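Local coordinates for DCN1-like protein 3 (Homo sapiens, PDB 4GBA) that promotes cullin neddylation by helping transfer NEDD8 from N-terminally acetylated NEDD8-conjugating E2 enzymes to cullin-RBX complexes, at residues D139-L142 with N143-T146; G154-R157 with D158-N161. All blocks are in the same frame, centred on the assembly; numbering follows the deposited sequence.

Interaction 1: D139-L142 with N143-T146; sequences DQWL and NFLT
Trp141 and Leu145, one helical turn apart, meet through the way their torsions direct them: Trp141 CG lies anti to its backbone N (chi1 165°), whereas Leu145 CG stands beside its own N. Leu145 CD1 thereby settles over one face of the indole, displaced toward the rim, with CD1 3.3 Å from Trp141 NE1. Phe144 passes obliquely, its CE2 4.1 Å from Trp141 CZ3 and the ring planes 34° apart. Trp126, Phe163 and Phe190 add further ring contacts to the indole, and an alanine at Trp141 would probably leave a gap among them and deprive Leu145 CD1 of the surface it lies on. On the polar flank of helix 138-147, Asn143 ND2 donates to Gln140 OE1 at 3.0 Å; the N-H points nearly straight at the oxygen (167°) but reaches it from above the carbonyl plane. Thr146 OG1 donates to Asn143 O at 2.9 Å. Backbone i to i+4 bonds, such as Phe144 N to Gln140 O at 2.8 Å, hold the turn itself. The chemistry implies an amphipathic helix, its aromatic flank buried in the DCUN1 core, Asn143 and Thr146 exposed, and Gln140 also bordering helix 185-199.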
loop_
_atom_site.group_PDB
_atom_site.type_symbol
_atom_site.label_atom_id
_atom_site.label_comp_id
_atom_site.label_asym_id
_atom_site.label_seq_id
_atom_site.Cartn_x
_atom_site.Cartn_y
_atom_site.Cartn_z
ATOM N N ASP A 139 7.625 -8.161 11.127
ATOM C CA ASP A 139 6.755 -9.252 11.579
ATOM C C ASP A 139 6.153 -8.976 12.959
ATOM O O ASP A 139 4.940 -9.120 13.153
ATOM C CB ASP A 139 7.490 -10.605 11.590
ATOM C CG ASP A 139 7.918 -11.065 10.193
ATOM O OD1 ASP A 139 7.198 -10.788 9.201
ATOM O OD2 ASP A 139 8.985 -11.718 10.091
ATOM N N GLN A 140 6.997 -8.581 13.912
ATOM C CA GLN A 140 6.528 -8.320 15.275
ATOM C C GLN A 140 5.710 -7.036 15.362
ATOM O O GLN A 140 4.723 -6.962 16.099
ATOM C CB GLN A 140 7.696 -8.272 16.262
ATOM C CG GLN A 140 8.407 -9.605 16.437
ATOM C CD GLN A 140 7.448 -10.776 16.684
ATOM O OE1 GLN A 140 6.333 -10.603 17.193
ATOM N NE2 GLN A 140 7.887 -11.977 16.314
ATOM N N TRP A 141 6.121 -6.027 14.601
ATOM C CA TRP A 141 5.387 -4.777 14.553
ATOM C C TRP A 141 3.947 -5.041 14.120
ATOM O O TRP A 141 3.020 -4.450 14.660
ATOM C CB TRP A 141 6.088 -3.771 13.619
ATOM C CG TRP A 141 5.241 -2.583 13.216
ATOM C CD1 TRP A 141 4.608 -2.402 12.024
ATOM C CD2 TRP A 141 4.931 -1.432 14.012
ATOM N NE1 TRP A 141 3.924 -1.211 12.020
ATOM C CE2 TRP A 141 4.108 -0.589 13.231
ATOM C CE3 TRP A 141 5.270 -1.024 15.309
ATOM C CZ2 TRP A 141 3.621 0.639 13.696
ATOM C CZ3 TRP A 141 4.786 0.189 15.771
ATOM C CH2 TRP A 141 3.967 1.008 14.967
ATOM N N LEU A 142 3.761 -5.937 13.154
ATOM C CA LEU A 142 2.422 -6.245 12.658
ATOM C C LEU A 142 1.643 -7.173 13.604
ATOM O O LEU A 142 0.409 -7.130 13.640
ATOM C CB LEU A 142 2.467 -6.827 11.231
ATOM C CG LEU A 142 3.027 -5.963 10.088
ATOM C CD1 LEU A 142 3.250 -6.813 8.840
ATOM C CD2 LEU A 142 2.154 -4.736 9.763
ATOM N N ASN A 143 2.360 -8.020 14.345
ATOM C CA ASN A 143 1.742 -8.817 15.409
ATOM C C ASN A 143 1.229 -7.902 16.499
ATOM O O ASN A 143 0.112 -8.062 16.992
ATOM C CB ASN A 143 2.740 -9.798 16.025
ATOM C CG ASN A 143 3.068 -10.957 15.102
ATOM O OD1 ASN A 143 2.289 -11.302 14.205
ATOM N ND2 ASN A 143 4.225 -11.575 15.327
ATOM N N PHE A 144 2.072 -6.943 16.866
ATOM C CA PHE A 144 1.738 -5.941 17.866
ATOM C C PHE A 144 0.454 -5.190 17.500
ATOM O O PHE A 144 -0.415 -4.990 18.338
ATOM C CB PHE A 144 2.933 -4.991 18.047
ATOM C CG PHE A 144 2.591 -3.685 18.706
ATOM C CD1 PHE A 144 2.390 -3.613 20.071
ATOM C CD2 PHE A 144 2.491 -2.522 17.960
ATOM C CE1 PHE A 144 2.079 -2.405 20.675
ATOM C CE2 PHE A 144 2.177 -1.312 18.562
ATOM C CZ PHE A 144 1.976 -1.253 19.915
ATOM N N LEU A 145 0.329 -4.803 16.236
ATOM C CA LEU A 145 -0.815 -4.011 15.791
ATOM C C LEU A 145 -2.125 -4.790 15.654
ATOM O O LEU A 145 -3.201 -4.213 15.781
ATOM C CB LEU A 145 -0.505 -3.333 14.456
ATOM C CG LEU A 145 0.575 -2.259 14.432
ATOM C CD1 LEU A 145 0.838 -1.837 12.972
ATOM C CD2 LEU A 145 0.155 -1.077 15.293
ATOM N N THR A 146 -2.041 -6.081 15.347
ATOM C CA THR A 146 -3.241 -6.911 15.249
ATOM C C THR A 146 -3.774 -7.158 16.662
ATOM O O THR A 146 -4.984 -7.140 16.912
ATOM C CB THR A 146 -2.958 -8.257 14.536
ATOM O OG1 THR A 146 -2.048 -9.033 15.323
ATOM C CG2 THR A 146 -2.348 -8.022 13.160
#

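Interaction 2: G154-R157 with D158-N161; sequences GISR and DTWN
Ile155 reaches forward onto the first turn of helix 157-169, its CG2 lying 4.1 Å from Trp160 CB and 4.3 Å from Thr159 CB. That methyl is the branch anti to the backbone N, while CG1 stands beside the N (chi1 -69°); this places CG2, not the CG1 arm, nearest the helix. The side chains of Ile155 and Trp160 cross at about a right angle, and it is CG2 that touches Trp160, at CB and at N, the latter 4.0 Å from Ile155 CG2. Ile155 also pairs through its backbone with Leu117, in the short antiparallel sheet formed by strands 117-118 and 154-155. Such a two-stranded link between the loops of neighbouring helix-loop-helix units is a feature of EF-hand-like folds, and the cullin-binding region of this DCUN1 domain belongs to that clan. Ser156 follows at the N-cap position. Its OG is set between the backbone N and the carbonyl carbon (chi1 68°), which brings it near the Thr159 hydroxyl, with Ser156 OG and Thr159 OG1 3.1 Å apart. Ser156 O accepts from Trp160 N at 3.0 Å, a nearly straight bond with an N-H...O angle of 168°. Arg157 begins the helix proper: its O accepts from Asn161 N at 2.9 Å, with Asn161 CB packed against the same oxygen at 3.1 Å. Its side chain leaves the turn extended through chi2 and bends at chi3, and Arg157 NH1 is hydrogen-bonded to Gln105 of helix 93-107. Beyond the turn, the Trp160 ring stacks with Trp126 and with Tyr100, whose hydroxyl is also hydrogen-bonded to Trp160 O.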
loop_
_atom_site.group_PDB
_atom_site.type_symbol
_atom_site.label_atom_id
_atom_site.label_comp_id
_atom_site.label_asym_id
_atom_site.label_seq_id
_atom_site.Cartn_x
_atom_site.Cartn_y
_atom_site.Cartn_z
ATOM N N GLY A 154 -6.452 4.326 14.589
ATOM C CA GLY A 154 -5.842 4.352 13.279
ATOM C C GLY A 154 -4.378 4.724 13.299
ATOM O O GLY A 154 -3.762 4.851 14.357
ATOM N N ILE A 155 -3.823 4.885 12.104
ATOM C CA ILE A 155 -2.424 5.244 11.923
ATOM C C ILE A 155 -2.397 6.563 11.167
ATOM O O ILE A 155 -2.971 6.677 10.084
ATOM C CB ILE A 155 -1.653 4.133 11.156
ATOM C CG1 ILE A 155 -1.525 2.880 12.036
ATOM C CG2 ILE A 155 -0.266 4.619 10.707
ATOM C CD1 ILE A 155 -0.692 3.088 13.312
ATOM N N SER A 156 -1.759 7.561 11.764
ATOM C CA SER A 156 -1.677 8.892 11.182
ATOM C C SER A 156 -0.535 8.993 10.162
ATOM O O SER A 156 0.283 8.081 10.033
ATOM C CB SER A 156 -1.502 9.950 12.285
ATOM O OG SER A 156 -0.234 9.821 12.906
ATOM N N ARG A 157 -0.488 10.117 9.454
ATOM C CA ARG A 157 0.471 10.319 8.371
ATOM C C ARG A 157 1.914 10.391 8.852
ATOM O O ARG A 157 2.824 9.976 8.145
ATOM C CB ARG A 157 0.137 11.593 7.595
ATOM C CG ARG A 157 0.955 11.755 6.323
ATOM C CD ARG A 157 0.558 13.015 5.574
ATOM N NE ARG A 157 -0.880 13.063 5.310
ATOM C CZ ARG A 157 -1.440 12.705 4.158
ATOM N NH1 ARG A 157 -0.681 12.275 3.151
ATOM N NH2 ARG A 157 -2.760 12.781 4.014
ATOM N N ASP A 158 2.124 10.923 10.050
ATOM C CA ASP A 158 3.474 11.089 10.584
ATOM C C ASP A 158 4.001 9.795 11.166
ATOM O O ASP A 158 5.186 9.495 11.052
ATOM C CB ASP A 158 3.502 12.213 11.622
ATOM C CG ASP A 158 3.282 13.572 10.995
ATOM O OD1 ASP A 158 3.970 13.873 9.991
ATOM O OD2 ASP A 158 2.403 14.320 11.482
ATOM N N THR A 159 3.109 9.021 11.779
ATOM C CA THR A 159 3.465 7.687 12.271
ATOM C C THR A 159 3.839 6.765 11.105
ATOM O O THR A 159 4.837 6.048 11.163
ATOM C CB THR A 159 2.310 7.049 13.079
ATOM O OG1 THR A 159 1.876 7.953 14.110
ATOM C CG2 THR A 159 2.744 5.724 13.679
ATOM N N TRP A 160 3.028 6.787 10.053
ATOM C CA TRP A 160 3.341 6.041 8.838
ATOM C C TRP A 160 4.688 6.523 8.269
ATOM O O TRP A 160 5.588 5.721 8.018
ATOM C CB TRP A 160 2.214 6.211 7.814
ATOM C CG TRP A 160 2.465 5.533 6.492
ATOM C CD1 TRP A 160 3.108 6.065 5.397
ATOM C CD2 TRP A 160 2.067 4.206 6.114
ATOM N NE1 TRP A 160 3.143 5.148 4.375
ATOM C CE2 TRP A 160 2.513 3.997 4.785
ATOM C CE3 TRP A 160 1.372 3.177 6.764
ATOM C CZ2 TRP A 160 2.294 2.793 4.096
ATOM C CZ3 TRP A 160 1.152 1.972 6.072
ATOM C CH2 TRP A 160 1.615 1.799 4.755
ATOM N N ASN A 161 4.819 7.843 8.105
ATOM C CA ASN A 161 6.028 8.481 7.566
ATOM C C ASN A 161 7.293 8.076 8.318
ATOM O O ASN A 161 8.290 7.708 7.704
ATOM C CB ASN A 161 5.868 10.015 7.555
ATOM C CG ASN A 161 7.167 10.761 7.196
ATOM O OD1 ASN A 161 7.903 11.233 8.077
ATOM N ND2 ASN A 161 7.435 10.898 5.894
#

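How the interactions relate
Both interactions are local and partly buried, but one lies inside a helix and the other at the start of another. Interaction 1 falls wholly within helix 138-147, with four of its eight touching residues buried; interaction 2 spans the passage from strand 154-155 into helix 157-169, with two of seven buried. Their centres are 15 Å apart and their nearest atoms about 5 Å, without touching. Trp126 of helix 119-129 connects them, meeting Trp141 edge-to-face and stacking on Trp160. Helix 185-199 also borders both. Backbone i to i+4 bonds occur in each; the side chains differ, rings, a leucine and an amide pair against one isoleucine methyl and two neighbouring hydroxyls.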